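Local coordinates for high affinity transport system protein p37 (Mycoplasma hyorhinis, PDB 3EKI) that binds thiamine diphosphate outside the membrane as the lipoprotein component of a high-affinity transport system, probably for uptake of the cofactor, at residues P340-V345 with V395-K400; T148-V153 with T209-F214; V108-L113 with G123-G128. All blocks are in the same frame, centred on the assembly; numbering follows the deposited sequence.

Interaction 1 of 3, residues P340-V345 with V395-K400; sequences PIPYDV and VEVYEK. With TPP (thiamine diphosphate), chain B.
Val397 meets the ring of Pro342 with one methyl: its CG1 lies 3.7 Å from CD of Pro342, with CG of the same ring scarcely farther away. The methyl is put there by a first torsion that holds CG1 anti to the backbone N (chi1 175°), and the two side chains slide past each other in opposite directions. The next residue, Tyr398, lies beside Ile341. Their side chains point the same way, and CG2 of Ile341 comes 4.1 Å from CD1 of Tyr398, oblique to the ring; CD1 of Ile341 touches the same ring atom. No direct hydrogen bond joins 340-345 to 395-400. A water bridges them instead, donating to Pro340 O and to Val397 O at 2.8 Å from each oxygen, so one water links two carbonyls that cannot bond one another. The apolar contact leaves the phenol of Tyr398 to Glu132, which hydrogen-bonds its OH. Farther along the chain, Tyr343 and Asp344 turn to thiamine diphosphate, with C6 of the ligand over one face of the Tyr343 ring, offset toward its rim, and Tyr343 OH 3.2 Å from N3 of the ligand. The loop, which leads from strand 331-337 into strand 345-349, is thus packed between the ligand and helix 390-402. Ile341 from the loop and Tyr398 from helix 390-402 both touch helix 256-269.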
loop_
_atom_site.group_PDB
_atom_site.type_symbol
_atom_site.label_atom_id
_atom_site.label_comp_id
_atom_site.label_asym_id
_atom_site.label_seq_id
_atom_site.Cartn_x
_atom_site.Cartn_y
_atom_site.Cartn_z
ATOM N N PRO A 340 6.691 6.955 7.083
ATOM C CA PRO A 340 6.196 6.798 5.707
ATOM C C PRO A 340 7.174 6.178 4.722
ATOM O O PRO A 340 8.381 6.408 4.824
ATOM C CB PRO A 340 5.989 8.265 5.360
ATOM C CG PRO A 340 7.139 8.962 6.012
ATOM C CD PRO A 340 7.379 8.220 7.306
ATOM N N ILE A 341 6.605 5.416 3.772
ATOM C CA ILE A 341 7.451 4.868 2.687
ATOM C C ILE A 341 6.767 5.096 1.354
ATOM O O ILE A 341 5.581 5.429 1.310
ATOM C CB ILE A 341 7.736 3.375 2.887
ATOM C CG1 ILE A 341 6.509 2.475 2.836
ATOM C CG2 ILE A 341 8.519 3.182 4.186
ATOM C CD1 ILE A 341 6.804 0.987 2.851
ATOM N N PRO A 342 7.452 4.980 0.222
ATOM C CA PRO A 342 6.796 5.331 -1.045
ATOM C C PRO A 342 5.662 4.405 -1.456
ATOM O O PRO A 342 5.642 3.247 -1.088
ATOM C CB PRO A 342 7.940 5.178 -2.062
ATOM C CG PRO A 342 9.177 5.396 -1.224
ATOM C CD PRO A 342 8.866 4.604 0.048
ATOM N N TYR A 343 4.724 4.961 -2.227
ATOM C CA TYR A 343 3.685 4.125 -2.816
ATOM C C TYR A 343 4.323 3.199 -3.854
ATOM O O TYR A 343 5.548 3.161 -3.985
ATOM C CB TYR A 343 2.553 4.965 -3.416
ATOM C CG TYR A 343 1.172 4.478 -3.076
ATOM C CD1 TYR A 343 0.258 4.048 -4.010
ATOM C CD2 TYR A 343 0.753 4.429 -1.742
ATOM C CE1 TYR A 343 -1.007 3.598 -3.658
ATOM C CE2 TYR A 343 -0.498 3.994 -1.387
ATOM C CZ TYR A 343 -1.393 3.576 -2.341
ATOM O OH TYR A 343 -2.653 3.132 -1.979
ATOM N N ASP A 344 3.517 2.437 -4.578
ATOM C CA ASP A 344 4.032 1.353 -5.410
ATOM C C ASP A 344 4.874 1.884 -6.576
ATOM O O ASP A 344 4.709 3.009 -7.026
ATOM C CB ASP A 344 2.877 0.508 -5.906
ATOM C CG ASP A 344 2.212 -0.360 -4.858
ATOM O OD1 ASP A 344 2.490 -0.131 -3.655
ATOM O OD2 ASP A 344 1.424 -1.255 -5.251
ATOM N N VAL A 345 5.768 1.014 -7.002
ATOM C CA VAL A 345 6.743 1.327 -8.046
ATOM C C VAL A 345 6.587 0.397 -9.235
ATOM O O VAL A 345 6.470 -0.816 -9.129
ATOM C CB VAL A 345 8.166 1.204 -7.473
ATOM C CG1 VAL A 345 9.214 1.289 -8.568
ATOM C CG2 VAL A 345 8.392 2.283 -6.410
ATOM N N VAL A 395 14.806 4.032 -2.158
ATOM C CA VAL A 395 15.567 3.251 -1.208
ATOM C C VAL A 395 15.830 4.041 0.086
ATOM O O VAL A 395 15.615 3.564 1.131
ATOM C CB VAL A 395 16.975 2.739 -1.751
ATOM C CG1 VAL A 395 17.724 2.069 -0.670
ATOM C CG2 VAL A 395 16.783 1.837 -2.903
ATOM N N GLU A 396 16.305 5.248 -0.057
ATOM C CA GLU A 396 16.650 6.019 1.141
ATOM C C GLU A 396 15.371 6.323 1.921
ATOM O O GLU A 396 15.426 6.454 3.059
ATOM C CB GLU A 396 17.400 7.323 0.845
ATOM C CG GLU A 396 18.805 7.068 0.507
ATOM C CD GLU A 396 19.503 8.242 -0.057
ATOM O OE1 GLU A 396 18.990 9.313 -0.078
ATOM O OE2 GLU A 396 20.583 8.042 -0.497
ATOM N N VAL A 397 14.269 6.484 1.259
ATOM C CA VAL A 397 13.074 6.824 1.980
ATOM C C VAL A 397 12.633 5.614 2.789
ATOM O O VAL A 397 12.249 5.751 3.898
ATOM C CB VAL A 397 11.955 7.238 0.996
ATOM C CG1 VAL A 397 10.534 7.512 1.651
ATOM C CG2 VAL A 397 12.388 8.411 0.259
ATOM N N TYR A 398 12.647 4.447 2.165
ATOM C CA TYR A 398 12.287 3.213 2.841
ATOM C C TYR A 398 13.217 2.947 4.021
ATOM O O TYR A 398 12.722 2.604 5.105
ATOM C CB TYR A 398 12.311 2.036 1.882
ATOM C CG TYR A 398 12.156 0.669 2.498
ATOM C CD1 TYR A 398 10.899 0.184 2.844
ATOM C CD2 TYR A 398 13.257 -0.155 2.736
ATOM C CE1 TYR A 398 10.759 -1.076 3.409
ATOM C CE2 TYR A 398 13.128 -1.398 3.298
ATOM C CZ TYR A 398 11.877 -1.856 3.627
ATOM O OH TYR A 398 11.747 -3.107 4.193
ATOM N N GLU A 399 14.524 3.113 3.790
ATOM C CA GLU A 399 15.474 2.792 4.859
ATOM C C GLU A 399 15.280 3.732 6.051
ATOM O O GLU A 399 15.408 3.244 7.183
ATOM C CB GLU A 399 16.905 2.814 4.339
ATOM C CG GLU A 399 17.279 1.650 3.443
ATOM C CD GLU A 399 17.015 0.248 3.920
ATOM O OE1 GLU A 399 16.669 -0.627 3.088
ATOM O OE2 GLU A 399 17.145 -0.032 5.135
ATOM N N LYS A 400 14.986 4.997 5.829
ATOM C CA LYS A 400 14.787 5.919 6.950
ATOM C C LYS A 400 13.568 5.471 7.769
ATOM O O LYS A 400 13.571 5.636 8.990
ATOM C CB LYS A 400 14.627 7.371 6.513
ATOM C CG LYS A 400 14.361 8.343 7.642
ATOM C CD LYS A 400 14.234 9.778 7.136
ATOM C CE LYS A 400 14.034 10.730 8.313
ATOM N NZ LYS A 400 14.165 12.143 7.873
HETATM N "N1'" TPP B . -6.772 2.282 -2.162
HETATM C "C2'" TPP B . -7.581 1.459 -2.874
HETATM C CM2 TPP B . -8.739 2.074 -3.667
HETATM N "N3'" TPP B . -7.365 0.132 -2.896
HETATM C "C4'" TPP B . -6.266 -0.373 -2.274
HETATM N "N4'" TPP B . -6.024 -1.682 -2.381
HETATM C "C5'" TPP B . -5.450 0.449 -1.484
HETATM C "C6'" TPP B . -5.753 1.805 -1.452
HETATM C "C7'" TPP B . -4.242 -0.031 -0.666
HETATM N N3 TPP B . -2.949 -0.047 -1.372
HETATM C C2 TPP B . -2.794 -0.258 -2.679
HETATM S S1 TPP B . -1.097 -0.159 -3.086
HETATM C C5 TPP B . -0.646 0.142 -1.425
HETATM C C4 TPP B . -1.789 0.046 -0.656
HETATM C CM4 TPP B . -1.807 0.472 0.828
HETATM C C6 TPP B . 0.799 0.278 -0.933
HETATM C C7 TPP B . 1.477 -1.094 -0.871
HETATM O O7 TPP B . 0.804 -1.906 0.113
HETATM P PA TPP B . 0.818 -3.495 0.147
HETATM O O1A TPP B . -0.235 -3.952 1.086
HETATM O O2A TPP B . 0.708 -4.050 -1.245
HETATM O O3A TPP B . 2.261 -3.947 0.597
HETATM P PB TPP B . 2.777 -4.139 2.105
HETATM O O1B TPP B . 2.729 -2.831 2.833
HETATM O O2B TPP B . 4.258 -4.661 1.922
HETATM O O3B TPP B . 1.959 -5.303 2.809
HETATM O O HOH W 1 10.803 7.800 5.231
#

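Interaction 2 of 3, residues T148-V153 with T209-F214; sequences TTNSFV and TVQANF
Thr149 and Ala212 form an antiparallel hydrogen-bonded pair. Thr149 N donates to Ala212 O at 2.9 Å, and Ala212 N returns a bond to Thr149 O at 2.8 Å, both close to straight. A third backbone bond, Ser151 N to Val210 O, carries the ladder past the non-hydrogen-bonded pair of Asn150 and Gln211.

A second set of polar bonds belongs to the side chain of Gln211, whose amide serves two residues of 148-153 at once. OE1 of Gln211 accepts from Thr148 OG1 at 2.8 Å, in the carbonyl plane and on a lone pair; a chi1 of 65° sets that hydroxyl between the backbone N and the carbonyl carbon of Thr148. NE2 of Gln211 donates to Asn150 OD1, also at 2.8 Å, but this bond is bent, with an N-H...O angle of 142°. The two amide planes stand 80° apart, yet OD1 lies nearly in the plane of the Gln211 amide. The glutamine chain bends at chi2, its end comes nearer to 148-153, and with both ends of its amide bonded the flat group is fixed in rotation. Two hydroxyls find partners outside the segments: Ser151 OG bonds to Asp207 O, and Thr149 OG1 to Gly380 O.

Van der Waals contacts are few. CB of Ala212 lies 4.2 Å from CG2 of Thr149 on their shared face, and CB of Val210 is 3.6 Å from OG of Ser151.

The pairing is a short antiparallel beta ladder, reinforced by two side-chain hydrogen bonds of Gln211, between the long strand 141-152 and the brief strand 211-212 that follows a corner in the chain. It lies beside the ligand pocket, with the Thr149 side chain about 5 Å from thiamine diphosphate.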
loop_
_atom_site.group_PDB
_atom_site.type_symbol
_atom_site.label_atom_id
_atom_site.label_comp_id
_atom_site.label_asym_id
_atom_site.label_seq_id
_atom_site.Cartn_x
_atom_site.Cartn_y
_atom_site.Cartn_z
ATOM N N THR A 148 1.496 7.601 -7.092
ATOM C CA THR A 148 1.091 8.477 -5.991
ATOM C C THR A 148 -0.380 8.204 -5.710
ATOM O O THR A 148 -1.119 7.665 -6.534
ATOM C CB THR A 148 1.319 9.969 -6.261
ATOM O OG1 THR A 148 0.467 10.379 -7.358
ATOM C CG2 THR A 148 2.749 10.285 -6.656
ATOM N N THR A 149 -0.840 8.546 -4.509
ATOM C CA THR A 149 -2.239 8.300 -4.138
ATOM C C THR A 149 -2.860 9.577 -3.592
ATOM O O THR A 149 -2.127 10.408 -3.046
ATOM C CB THR A 149 -2.257 7.128 -3.134
ATOM O OG1 THR A 149 -3.588 6.649 -2.925
ATOM C CG2 THR A 149 -1.725 7.523 -1.762
ATOM N N ASN A 150 -4.165 9.740 -3.719
ATOM C CA ASN A 150 -4.900 10.827 -3.080
ATOM C C ASN A 150 -4.559 10.826 -1.587
ATOM O O ASN A 150 -4.671 9.772 -0.975
ATOM C CB ASN A 150 -6.404 10.690 -3.284
ATOM C CG ASN A 150 -6.879 10.918 -4.710
ATOM O OD1 ASN A 150 -6.185 11.568 -5.498
ATOM N ND2 ASN A 150 -8.063 10.413 -5.013
ATOM N N SER A 151 -4.140 11.972 -1.059
ATOM C CA SER A 151 -3.837 12.103 0.364
ATOM C C SER A 151 -5.080 11.874 1.198
ATOM O O SER A 151 -6.192 12.179 0.791
ATOM C CB SER A 151 -3.229 13.484 0.659
ATOM O OG SER A 151 -4.244 14.483 0.611
ATOM N N PHE A 152 -4.921 11.293 2.384
ATOM C CA PHE A 152 -5.987 11.299 3.368
ATOM C C PHE A 152 -6.104 12.692 3.986
ATOM O O PHE A 152 -5.108 13.411 4.162
ATOM C CB PHE A 152 -5.651 10.282 4.446
ATOM C CG PHE A 152 -5.746 8.814 4.122
ATOM C CD1 PHE A 152 -6.900 8.200 3.656
ATOM C CD2 PHE A 152 -4.619 8.020 4.297
ATOM C CE1 PHE A 152 -6.929 6.838 3.409
ATOM C CE2 PHE A 152 -4.644 6.660 4.070
ATOM C CZ PHE A 152 -5.806 6.067 3.618
ATOM N N VAL A 153 -7.330 13.080 4.337
ATOM C CA VAL A 153 -7.502 14.376 4.971
ATOM C C VAL A 153 -6.712 14.502 6.271
ATOM O O VAL A 153 -6.402 15.641 6.603
ATOM C CB VAL A 153 -8.976 14.665 5.243
ATOM C CG1 VAL A 153 -9.645 14.836 3.873
ATOM C CG2 VAL A 153 -9.633 13.579 6.042
ATOM N N THR A 209 -6.746 16.881 -4.023
ATOM C CA THR A 209 -5.959 17.949 -4.643
ATOM C C THR A 209 -4.509 17.864 -4.206
ATOM O O THR A 209 -3.648 18.571 -4.710
ATOM C CB THR A 209 -6.516 19.341 -4.324
ATOM O OG1 THR A 209 -6.407 19.627 -2.921
ATOM C CG2 THR A 209 -8.006 19.417 -4.647
ATOM N N VAL A 210 -4.257 16.979 -3.240
ATOM C CA VAL A 210 -2.898 16.758 -2.786
ATOM C C VAL A 210 -2.521 15.291 -2.988
ATOM O O VAL A 210 -3.120 14.410 -2.389
ATOM C CB VAL A 210 -2.689 17.125 -1.307
ATOM C CG1 VAL A 210 -1.273 16.752 -0.869
ATOM C CG2 VAL A 210 -2.928 18.607 -1.097
ATOM N N GLN A 211 -1.515 15.057 -3.829
ATOM C CA GLN A 211 -1.011 13.707 -4.015
ATOM C C GLN A 211 0.046 13.378 -2.964
ATOM O O GLN A 211 0.970 14.150 -2.733
ATOM C CB GLN A 211 -0.406 13.526 -5.405
ATOM C CG GLN A 211 -1.473 13.574 -6.504
ATOM C CD GLN A 211 -2.434 12.421 -6.414
ATOM O OE1 GLN A 211 -2.044 11.254 -6.542
ATOM N NE2 GLN A 211 -3.714 12.701 -6.181
ATOM N N ALA A 212 -0.130 12.215 -2.371
ATOM C CA ALA A 212 0.837 11.669 -1.446
ATOM C C ALA A 212 1.711 10.642 -2.171
ATOM O O ALA A 212 1.214 9.664 -2.715
ATOM C CB ALA A 212 0.123 11.045 -0.270
ATOM N N ASN A 213 3.011 10.897 -2.141
ATOM C CA ASN A 213 4.023 9.984 -2.632
ATOM C C ASN A 213 4.540 9.062 -1.530
ATOM O O ASN A 213 5.717 8.730 -1.439
ATOM C CB ASN A 213 5.149 10.786 -3.271
ATOM C CG ASN A 213 5.863 11.669 -2.272
ATOM O OD1 ASN A 213 5.308 11.999 -1.216
ATOM N ND2 ASN A 213 7.067 12.029 -2.659
ATOM N N PHE A 214 3.572 8.647 -0.703
ATOM C CA PHE A 214 3.896 7.782 0.420
ATOM C C PHE A 214 2.639 7.118 0.972
ATOM O O PHE A 214 1.514 7.542 0.672
ATOM C CB PHE A 214 4.557 8.619 1.514
ATOM C CG PHE A 214 3.599 9.637 2.129
ATOM C CD1 PHE A 214 2.836 9.413 3.268
ATOM C CD2 PHE A 214 3.455 10.877 1.524
ATOM C CE1 PHE A 214 1.941 10.349 3.744
ATOM C CE2 PHE A 214 2.586 11.829 1.992
ATOM C CZ PHE A 214 1.838 11.569 3.108
#

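Interaction 3 of 3, residues V108-L113 with G123-G128; sequences VLLNNL and GINASG
Leu109 and Leu110, neighbours on helix 106-115, converge on the carboxamide of Asn125. CD2 of Leu109 lies 3.7 Å from OD1 of Asn125, and the two side chains slide past each other in opposite directions. CD2 of Leu110 comes equally near the same oxygen, but its side chain meets the asparagine tip to tip, with CD1 of Leu110 4.0 Å from ND2 of Asn125.

Different torsions bring the two leucines there. Leu109 holds CG anti to the backbone N (chi1 -179°), whereas Leu110 has CG anti to the carbonyl carbon, beside the backbone N. Leu110 leaves the helix alongside the contact and reaches Asn125 with its branched end. CG of Asn125 is roughly anti to the backbone N (chi1 -153°).

Gly123 lies against the other end of the patch. It has no side chain, and CD1 of Leu109 lies 4.1 Å from its CA; CD1 of Leu113, one turn on, is the same distance from Gly123 N. Helix 106-115 thus packs on strand 122-125, the axes of the short segments 9.5 Å apart and their directions 131° apart. Ala126, at the N-cap position of the following helix, belongs to the thiamine diphosphate pocket.

No hydrogen bond crosses between 108-113 and 123-128. ND2 of Asn125 donates to Ala126 O (3.0 Å), in the carbonyl plane and on a lone pair, which places the nitrogen toward the start of helix 127-136 and leaves OD1 among leucine methyls. The contact is therefore held by van der Waals packing, with the one polar side chain oriented by a local bond.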
loop_
_atom_site.group_PDB
_atom_site.type_symbol
_atom_site.label_atom_id
_atom_site.label_comp_id
_atom_site.label_asym_id
_atom_site.label_seq_id
_atom_site.Cartn_x
_atom_site.Cartn_y
_atom_site.Cartn_z
ATOM N N VAL A 108 6.201 -13.879 -7.624
ATOM C CA VAL A 108 6.153 -14.323 -9.014
ATOM C C VAL A 108 6.434 -13.149 -9.943
ATOM O O VAL A 108 7.104 -13.300 -10.965
ATOM C CB VAL A 108 4.799 -14.959 -9.361
ATOM C CG1 VAL A 108 4.756 -15.393 -10.814
ATOM C CG2 VAL A 108 4.532 -16.140 -8.434
ATOM N N LEU A 109 5.937 -11.967 -9.609
ATOM C CA LEU A 109 6.173 -10.834 -10.503
ATOM C C LEU A 109 7.645 -10.526 -10.597
ATOM O O LEU A 109 8.227 -10.368 -11.676
ATOM C CB LEU A 109 5.446 -9.581 -10.019
ATOM C CG LEU A 109 5.636 -8.358 -10.923
ATOM C CD1 LEU A 109 4.740 -8.530 -12.151
ATOM C CD2 LEU A 109 5.334 -7.064 -10.206
ATOM N N LEU A 110 8.268 -10.409 -9.413
ATOM C CA LEU A 110 9.665 -9.993 -9.415
ATOM C C LEU A 110 10.556 -11.110 -9.945
ATOM O O LEU A 110 11.480 -10.790 -10.681
ATOM C CB LEU A 110 10.121 -9.537 -8.037
ATOM C CG LEU A 110 9.343 -8.361 -7.443
ATOM C CD1 LEU A 110 9.913 -8.056 -6.068
ATOM C CD2 LEU A 110 9.364 -7.148 -8.359
ATOM N N ASN A 111 10.265 -12.356 -9.588
ATOM C CA ASN A 111 11.083 -13.426 -10.162
ATOM C C ASN A 111 10.931 -13.488 -11.675
ATOM O O ASN A 111 11.896 -13.700 -12.403
ATOM C CB ASN A 111 10.671 -14.765 -9.572
ATOM C CG ASN A 111 11.047 -14.989 -8.127
ATOM O OD1 ASN A 111 11.813 -14.233 -7.541
ATOM N ND2 ASN A 111 10.486 -16.052 -7.557
ATOM N N ASN A 112 9.700 -13.334 -12.156
ATOM C CA ASN A 112 9.500 -13.494 -13.603
ATOM C C ASN A 112 10.097 -12.303 -14.329
ATOM O O ASN A 112 10.672 -12.472 -15.399
ATOM C CB ASN A 112 8.034 -13.680 -13.929
ATOM C CG ASN A 112 7.504 -15.082 -13.736
ATOM O OD1 ASN A 112 8.094 -15.932 -13.063
ATOM N ND2 ASN A 112 6.342 -15.338 -14.330
ATOM N N LEU A 113 9.997 -11.101 -13.774
ATOM C CA LEU A 113 10.653 -9.978 -14.434
ATOM C C LEU A 113 12.164 -10.160 -14.472
ATOM O O LEU A 113 12.845 -9.709 -15.404
ATOM C CB LEU A 113 10.324 -8.672 -13.724
ATOM C CG LEU A 113 8.917 -8.111 -13.925
ATOM C CD1 LEU A 113 8.697 -6.914 -13.003
ATOM C CD2 LEU A 113 8.670 -7.718 -15.369
ATOM N N GLY A 123 5.616 -4.523 -14.380
ATOM C CA GLY A 123 4.512 -4.589 -13.405
ATOM C C GLY A 123 4.724 -3.585 -12.299
ATOM O O GLY A 123 5.745 -2.905 -12.235
ATOM N N ILE A 124 3.735 -3.427 -11.413
ATOM C CA ILE A 124 3.802 -2.442 -10.338
ATOM C C ILE A 124 3.788 -3.166 -8.987
ATOM O O ILE A 124 2.912 -4.017 -8.810
ATOM C CB ILE A 124 2.654 -1.436 -10.470
ATOM C CG1 ILE A 124 2.689 -0.726 -11.823
ATOM C CG2 ILE A 124 2.685 -0.467 -9.305
ATOM C CD1 ILE A 124 1.480 0.129 -12.145
ATOM N N ASN A 125 4.781 -2.851 -8.163
ATOM C CA ASN A 125 5.084 -3.591 -6.956
ATOM C C ASN A 125 5.153 -2.673 -5.744
ATOM O O ASN A 125 5.523 -1.523 -5.860
ATOM C CB ASN A 125 6.435 -4.328 -7.054
ATOM C CG ASN A 125 6.504 -5.567 -6.193
ATOM O OD1 ASN A 125 6.097 -6.650 -6.609
ATOM N ND2 ASN A 125 7.014 -5.494 -4.964
ATOM N N ALA A 126 4.828 -3.272 -4.595
ATOM C CA ALA A 126 5.011 -2.504 -3.357
ATOM C C ALA A 126 6.468 -2.079 -3.240
ATOM O O ALA A 126 7.362 -2.886 -3.534
ATOM C CB ALA A 126 4.570 -3.354 -2.182
ATOM N N SER A 127 6.704 -0.841 -2.818
ATOM C CA SER A 127 8.054 -0.315 -2.774
ATOM C C SER A 127 8.991 -1.039 -1.819
ATOM O O SER A 127 10.145 -1.366 -2.123
ATOM C CB SER A 127 7.995 1.179 -2.412
ATOM O OG SER A 127 7.570 1.375 -1.064
ATOM N N GLY A 128 8.530 -1.332 -0.593
ATOM C CA GLY A 128 9.442 -1.966 0.357
ATOM C C GLY A 128 9.903 -3.317 -0.116
ATOM O O GLY A 128 11.082 -3.669 -0.099
#

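Overall arrangement
Segment 340-345 touches both other contacts. Toward interaction 2 it packs directly, with Tyr343 CZ 3.7 Å from Thr149 CB and Ile341 O 3.4 Å from Phe214 CB. Toward interaction 3 the link is polar: Val345 N lies 2.8 Å from Asn125 O and Pro342 O lies 2.7 Å from Ser127 OG, both probable hydrogen bonds, while Tyr398 rests on Gly128. Interactions 2 and 3 do not touch, their nearest atoms being about 8 Å apart, but strands 122-125 and 141-152 both pair with strand 345-349 in one sheet. Tyr343, Asp344 and Ala126 belong to the ligand pocket, and the side chain of Thr149 is about 5 Å from the ligand.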